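Long-range contact in trans-isoprenyl diphosphate synthase (Caulobacter crescentus, PDB 3OYR), which probably makes octaprenyl diphosphate, the precursor of quinone side chains, by adding isopentenyl diphosphate units to farnesyl diphosphate: residues M72-A80 and F324-L333. Sequence-based numbering, arbitrary orientation.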
ATOM      1  N   MET B  72      16.000  11.751  -8.240  1.00 29.66           N
ATOM      2  CA  MET B  72      15.349  13.053  -8.363  0.50 31.42           C
ATOM      3  C   MET B  72      15.146  13.731  -7.011  1.00 28.89           C
ATOM      4  O   MET B  72      15.331  14.936  -6.911  1.00 33.80           O
ATOM      5  CB  MET B  72      14.059  12.956  -9.177  0.50 31.48           C
ATOM      6  CG  MET B  72      14.355  12.923 -10.660  0.50 34.44           C
ATOM      7  SD  MET B  72      13.004  12.278 -11.642  0.50 17.92           S
ATOM      8  CE  MET B  72      11.775  13.539 -11.235  0.50 21.23           C
ATOM      9  N   THR B  73      14.805  12.956  -5.980  1.00 28.93           N
ATOM     10  CA  THR B  73      14.739  13.486  -4.627  1.00 26.94           C
ATOM     11  C   THR B  73      16.106  14.048  -4.241  1.00 22.15           C
ATOM     12  O   THR B  73      16.198  15.180  -3.742  1.00 27.58           O
ATOM     13  CB  THR B  73      14.331  12.400  -3.602  1.00 28.34           C
ATOM     14  OG1 THR B  73      13.064  11.850  -3.964  1.00 23.52           O
ATOM     15  CG2 THR B  73      14.261  12.982  -2.166  1.00 23.14           C
ATOM     16  N   VAL B  74      17.158  13.264  -4.476  1.00 25.45           N
ATOM     17  CA  VAL B  74      18.533  13.711  -4.199  1.00 29.19           C
ATOM     18  C   VAL B  74      18.873  14.990  -4.988  1.00 27.77           C
ATOM     19  O   VAL B  74      19.258  16.010  -4.404  1.00 27.42           O
ATOM     20  CB  VAL B  74      19.579  12.583  -4.447  1.00 26.79           C
ATOM     21  CG1 VAL B  74      20.988  13.179  -4.469  1.00 26.44           C
ATOM     22  CG2 VAL B  74      19.457  11.506  -3.369  1.00 21.91           C
ATOM     23  N   ALA B  75      18.689  14.941  -6.301  1.00 27.24           N
ATOM     24  CA  ALA B  75      18.914  16.130  -7.156  1.00 30.61           C
ATOM     25  C   ALA B  75      18.155  17.387  -6.711  1.00 33.89           C
ATOM     26  O   ALA B  75      18.730  18.496  -6.672  1.00 34.47           O
ATOM     27  CB  ALA B  75      18.603  15.813  -8.622  1.00 27.02           C
ATOM     28  N   ALA B  76      16.883  17.212  -6.344  1.00 31.28           N
ATOM     29  CA  ALA B  76      16.048  18.336  -5.943  1.00 24.92           C
ATOM     30  C   ALA B  76      16.526  18.933  -4.640  1.00 30.31           C
ATOM     31  O   ALA B  76      16.522  20.152  -4.485  1.00 27.37           O
ATOM     32  CB  ALA B  76      14.597  17.915  -5.807  1.00 24.33           C
ATOM     33  N   ALA B  77      16.937  18.073  -3.708  1.00 23.04           N
ATOM     34  CA  ALA B  77      17.430  18.545  -2.411  1.00 31.23           C
ATOM     35  C   ALA B  77      18.732  19.353  -2.529  1.00 29.11           C
ATOM     36  O   ALA B  77      18.884  20.423  -1.908  1.00 31.24           O
ATOM     37  CB  ALA B  77      17.590  17.370  -1.437  1.00 22.33           C
ATOM     38  N   ARG B  78      19.666  18.841  -3.324  1.00 27.03           N
ATOM     39  CA  ARG B  78      20.939  19.533  -3.569  1.00 33.15           C
ATOM     40  C   ARG B  78      20.788  20.806  -4.410  1.00 38.55           C
ATOM     41  O   ARG B  78      21.464  21.804  -4.142  1.00 38.07           O
ATOM     42  CB  ARG B  78      21.944  18.586  -4.228  1.00 34.23           C
ATOM     43  CG  ARG B  78      22.379  17.391  -3.350  1.00 36.80           C
ATOM     44  CD  ARG B  78      23.060  17.862  -2.078  1.00 43.16           C
ATOM     45  NE  ARG B  78      23.451  16.775  -1.173  1.00 42.58           N
ATOM     46  CZ  ARG B  78      23.813  16.960   0.098  1.00 32.90           C
ATOM     47  NH1 ARG B  78      23.830  18.180   0.611  1.00 42.22           N
ATOM     48  NH2 ARG B  78      24.153  15.929   0.862  1.00 40.71           N
ATOM     49  N   LEU B  79      19.906  20.775  -5.413  1.00 37.99           N
ATOM     50  CA  LEU B  79      19.609  21.974  -6.218  1.00 37.57           C
ATOM     51  C   LEU B  79      18.984  23.050  -5.339  1.00 41.19           C
ATOM     52  O   LEU B  79      19.374  24.218  -5.416  1.00 36.39           O
ATOM     53  CB  LEU B  79      18.715  21.657  -7.431  1.00 44.46           C
ATOM     54  CG  LEU B  79      18.516  22.720  -8.534  1.00 44.39           C
ATOM     55  CD1 LEU B  79      19.839  23.309  -9.043  1.00 31.28           C
ATOM     56  CD2 LEU B  79      17.702  22.171  -9.711  1.00 38.58           C
ATOM     57  N   ALA B  80      18.058  22.647  -4.464  1.00 40.08           N
ATOM     58  CA  ALA B  80      17.474  23.580  -3.501  1.00 42.93           C
ATOM     59  C   ALA B  80      18.428  23.986  -2.364  1.00 45.45           C
ATOM     60  O   ALA B  80      18.108  24.866  -1.574  1.00 53.34           O
ATOM     61  CB  ALA B  80      16.150  23.051  -2.952  1.00 37.56           C
ATOM     62  N   PHE B 324      16.582  28.364 -11.551  1.00 31.64           N
ATOM     63  CA  PHE B 324      17.757  27.861 -10.848  1.00 34.89           C
ATOM     64  C   PHE B 324      19.042  28.298 -11.547  1.00 34.67           C
ATOM     65  O   PHE B 324      19.024  28.515 -12.753  1.00 39.87           O
ATOM     66  CB  PHE B 324      17.676  26.344 -10.675  1.00 32.89           C
ATOM     67  CG  PHE B 324      16.598  25.917  -9.720  1.00 34.02           C
ATOM     68  CD1 PHE B 324      15.369  25.457 -10.199  1.00 39.02           C
ATOM     69  CD2 PHE B 324      16.805  25.986  -8.339  1.00 34.61           C
ATOM     70  CE1 PHE B 324      14.365  25.077  -9.318  1.00 45.63           C
ATOM     71  CE2 PHE B 324      15.806  25.605  -7.455  1.00 40.11           C
ATOM     72  CZ  PHE B 324      14.580  25.154  -7.944  1.00 31.76           C
ATOM     73  N   PRO B 325      20.144  28.461 -10.786  1.00 41.83           N
ATOM     74  CA  PRO B 325      21.463  28.684 -11.391  1.00 47.30           C
ATOM     75  C   PRO B 325      21.830  27.560 -12.347  1.00 46.32           C
ATOM     76  O   PRO B 325      21.498  26.394 -12.089  1.00 38.23           O
ATOM     77  CB  PRO B 325      22.419  28.642 -10.195  1.00 50.41           C
ATOM     78  CG  PRO B 325      21.585  28.995  -9.011  1.00 53.48           C
ATOM     79  CD  PRO B 325      20.196  28.510  -9.309  1.00 47.44           C
ATOM     80  N   ALA B 326      22.505  27.909 -13.440  1.00 44.12           N
ATOM     81  CA  ALA B 326      22.928  26.924 -14.414  1.00 46.39           C
ATOM     82  C   ALA B 326      24.176  26.199 -13.900  1.00 50.87           C
ATOM     83  O   ALA B 326      25.284  26.447 -14.375  1.00 52.50           O
ATOM     84  CB  ALA B 326      23.186  27.585 -15.779  1.00 50.82           C
ATOM     85  N   ASN B 327      23.983  25.310 -12.921  1.00 46.06           N
ATOM     86  CA  ASN B 327      25.075  24.518 -12.350  1.00 40.95           C
ATOM     87  C   ASN B 327      25.032  23.066 -12.835  1.00 37.02           C
ATOM     88  O   ASN B 327      24.262  22.738 -13.732  1.00 32.31           O
ATOM     89  CB  ASN B 327      25.071  24.617 -10.820  1.00 43.62           C
ATOM     90  CG  ASN B 327      23.762  24.143 -10.186  1.00 41.94           C
ATOM     91  OD1 ASN B 327      23.053  23.274 -10.706  1.00 32.79           O
ATOM     92  ND2 ASN B 327      23.458  24.704  -9.041  1.00 34.09           N
ATOM     93  N   ASP B 328      25.842  22.200 -12.231  1.00 37.20           N
ATOM     94  CA  ASP B 328      25.916  20.788 -12.645  1.00 41.76           C
ATOM     95  C   ASP B 328      24.652  19.991 -12.337  1.00 34.23           C
ATOM     96  O   ASP B 328      24.247  19.138 -13.128  1.00 35.95           O
ATOM     97  CB  ASP B 328      27.138  20.090 -12.013  1.00 45.03           C
ATOM     98  CG  ASP B 328      28.451  20.524 -12.641  1.00 63.37           C
ATOM     99  OD1 ASP B 328      29.445  20.682 -11.899  1.00 75.17           O
ATOM    100  OD2 ASP B 328      28.490  20.698 -13.881  1.00 68.33           O
ATOM    101  N   TRP B 329      24.048  20.271 -11.188  1.00 29.35           N
ATOM    102  CA  TRP B 329      22.804  19.626 -10.774  1.00 34.94           C
ATOM    103  C   TRP B 329      21.710  19.967 -11.767  1.00 35.01           C
ATOM    104  O   TRP B 329      20.999  19.073 -12.255  1.00 29.08           O
ATOM    105  CB  TRP B 329      22.391  20.093  -9.378  1.00 31.82           C
ATOM    106  CG  TRP B 329      23.160  19.437  -8.295  1.00 35.96           C
ATOM    107  CD1 TRP B 329      24.060  20.026  -7.461  1.00 34.74           C
ATOM    108  CD2 TRP B 329      23.115  18.052  -7.932  1.00 33.84           C
ATOM    109  NE1 TRP B 329      24.576  19.097  -6.593  1.00 45.15           N
ATOM    110  CE2 TRP B 329      24.020  17.875  -6.864  1.00 31.26           C
ATOM    111  CE3 TRP B 329      22.400  16.937  -8.411  1.00 18.89           C
ATOM    112  CZ2 TRP B 329      24.223  16.629  -6.250  1.00 29.95           C
ATOM    113  CZ3 TRP B 329      22.593  15.710  -7.796  1.00 32.38           C
ATOM    114  CH2 TRP B 329      23.493  15.568  -6.723  1.00 29.93           C
ATOM    115  N   ARG B 330      21.607  21.253 -12.104  1.00 28.28           N
ATOM    116  CA  ARG B 330      20.611  21.670 -13.117  1.00 35.80           C
ATOM    117  C   ARG B 330      20.823  21.018 -14.492  1.00 35.93           C
ATOM    118  O   ARG B 330      19.870  20.494 -15.087  1.00 32.01           O
ATOM    119  CB  ARG B 330      20.468  23.186 -13.244  1.00 32.56           C
ATOM    120  CG  ARG B 330      19.049  23.549 -13.682  1.00 39.10           C
ATOM    121  CD  ARG B 330      18.876  24.993 -14.070  1.00 30.85           C
ATOM    122  NE  ARG B 330      19.383  25.226 -15.413  1.00 39.96           N
ATOM    123  CZ  ARG B 330      19.479  26.424 -15.978  1.00 51.59           C
ATOM    124  NH1 ARG B 330      19.108  27.518 -15.315  1.00 48.48           N
ATOM    125  NH2 ARG B 330      19.953  26.520 -17.210  1.00 50.37           N
ATOM    126  N   GLU B 331      22.067  21.011 -14.968  1.00 37.13           N
ATOM    127  CA  GLU B 331      22.407  20.321 -16.215  1.00 31.99           C
ATOM    128  C   GLU B 331      22.112  18.817 -16.201  1.00 32.07           C
ATOM    129  O   GLU B 331      21.669  18.243 -17.213  1.00 28.52           O
ATOM    130  CB  GLU B 331      23.887  20.551 -16.546  1.00 41.45           C
ATOM    131  CG  GLU B 331      24.400  19.813 -17.791  1.00 55.30           C
ATOM    132  CD  GLU B 331      24.690  20.725 -18.977  1.00 78.91           C
ATOM    133  OE1 GLU B 331      24.846  20.188 -20.098  1.00 86.04           O
ATOM    134  OE2 GLU B 331      24.770  21.963 -18.798  1.00 82.17           O
ATOM    135  N   ALA B 332      22.391  18.169 -15.073  1.00 34.86           N
ATOM    136  CA  ALA B 332      22.070  16.748 -14.874  1.00 35.09           C
ATOM    137  C   ALA B 332      20.560  16.493 -15.009  1.00 30.65           C
ATOM    138  O   ALA B 332      20.124  15.517 -15.632  1.00 25.03           O
ATOM    139  CB  ALA B 332      22.580  16.277 -13.511  1.00 27.86           C
ATOM    140  N   LEU B 333      19.760  17.393 -14.455  1.00 24.47           N
ATOM    141  CA  LEU B 333      18.292  17.263 -14.558  1.00 26.08           C
ATOM    142  C   LEU B 333      17.764  17.575 -15.957  1.00 27.80           C
ATOM    143  O   LEU B 333      16.774  16.998 -16.415  1.00 32.33           O
ATOM    144  CB  LEU B 333      17.602  18.121 -13.508  1.00 26.98           C
ATOM    145  CG  LEU B 333      17.756  17.609 -12.073  1.00 29.94           C
ATOM    146  CD1 LEU B 333      16.942  18.461 -11.158  1.00 26.01           C
ATOM    147  CD2 LEU B 333      17.311  16.149 -11.968  1.00 21.34           C
TER
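Phe324 meets Leu79 where two near-antiparallel helices of the all-helical isoprenoid synthase fold pack together. The axes of segments 72-79 and 328-333, parts of helix 68-79 and the C-terminal helix 328-342, approach to 9.7 Å, with N-to-C directions 147° apart. Leu79 lies over one face of the Phe324 ring, its CD2 4.1 Å from the ring centroid in a CH-pi contact. The ring also packs on helix 211-238. Asn327 is the N-cap of the C-terminal helix. Its OD1 accepts from Arg330 N at 2.9 Å, the N-H aimed almost straight at the oxygen (170°). The same OD1 lies 3.6 Å from Leu79 CD1. Trp329 is a knob in the hole formed by Val74, Ala75, Arg78 and Leu79. Arg78 CB sits over the face of the five-membered ring of Trp329, 3.7 Å from the centroid, and Arg78 CG lies 3.5 Å from Trp329 CZ2. With CG beside the backbone N (chi1 -65°) and a bend at chi2, the Arg78 chain runs alongside the indole and carries its guanidinium on to a salt bridge with Asp34 of helix 25-45. The far rim of the indole reaches Ala75 and Val74. Replacing Trp329 by an alanine would probably leave a gap between the helices and deprive the aliphatic part of Arg78 of the face it lies on. Arg330 turns away from helix 68-79, and its NH1 donates to Phe324 O, tying the loop to the helix start. One turn after Trp329, Leu333 closes the contact: CD1 lies 4.1 Å from Leu79 CD2, and CD2 touches Ala75 CB at 3.6 Å.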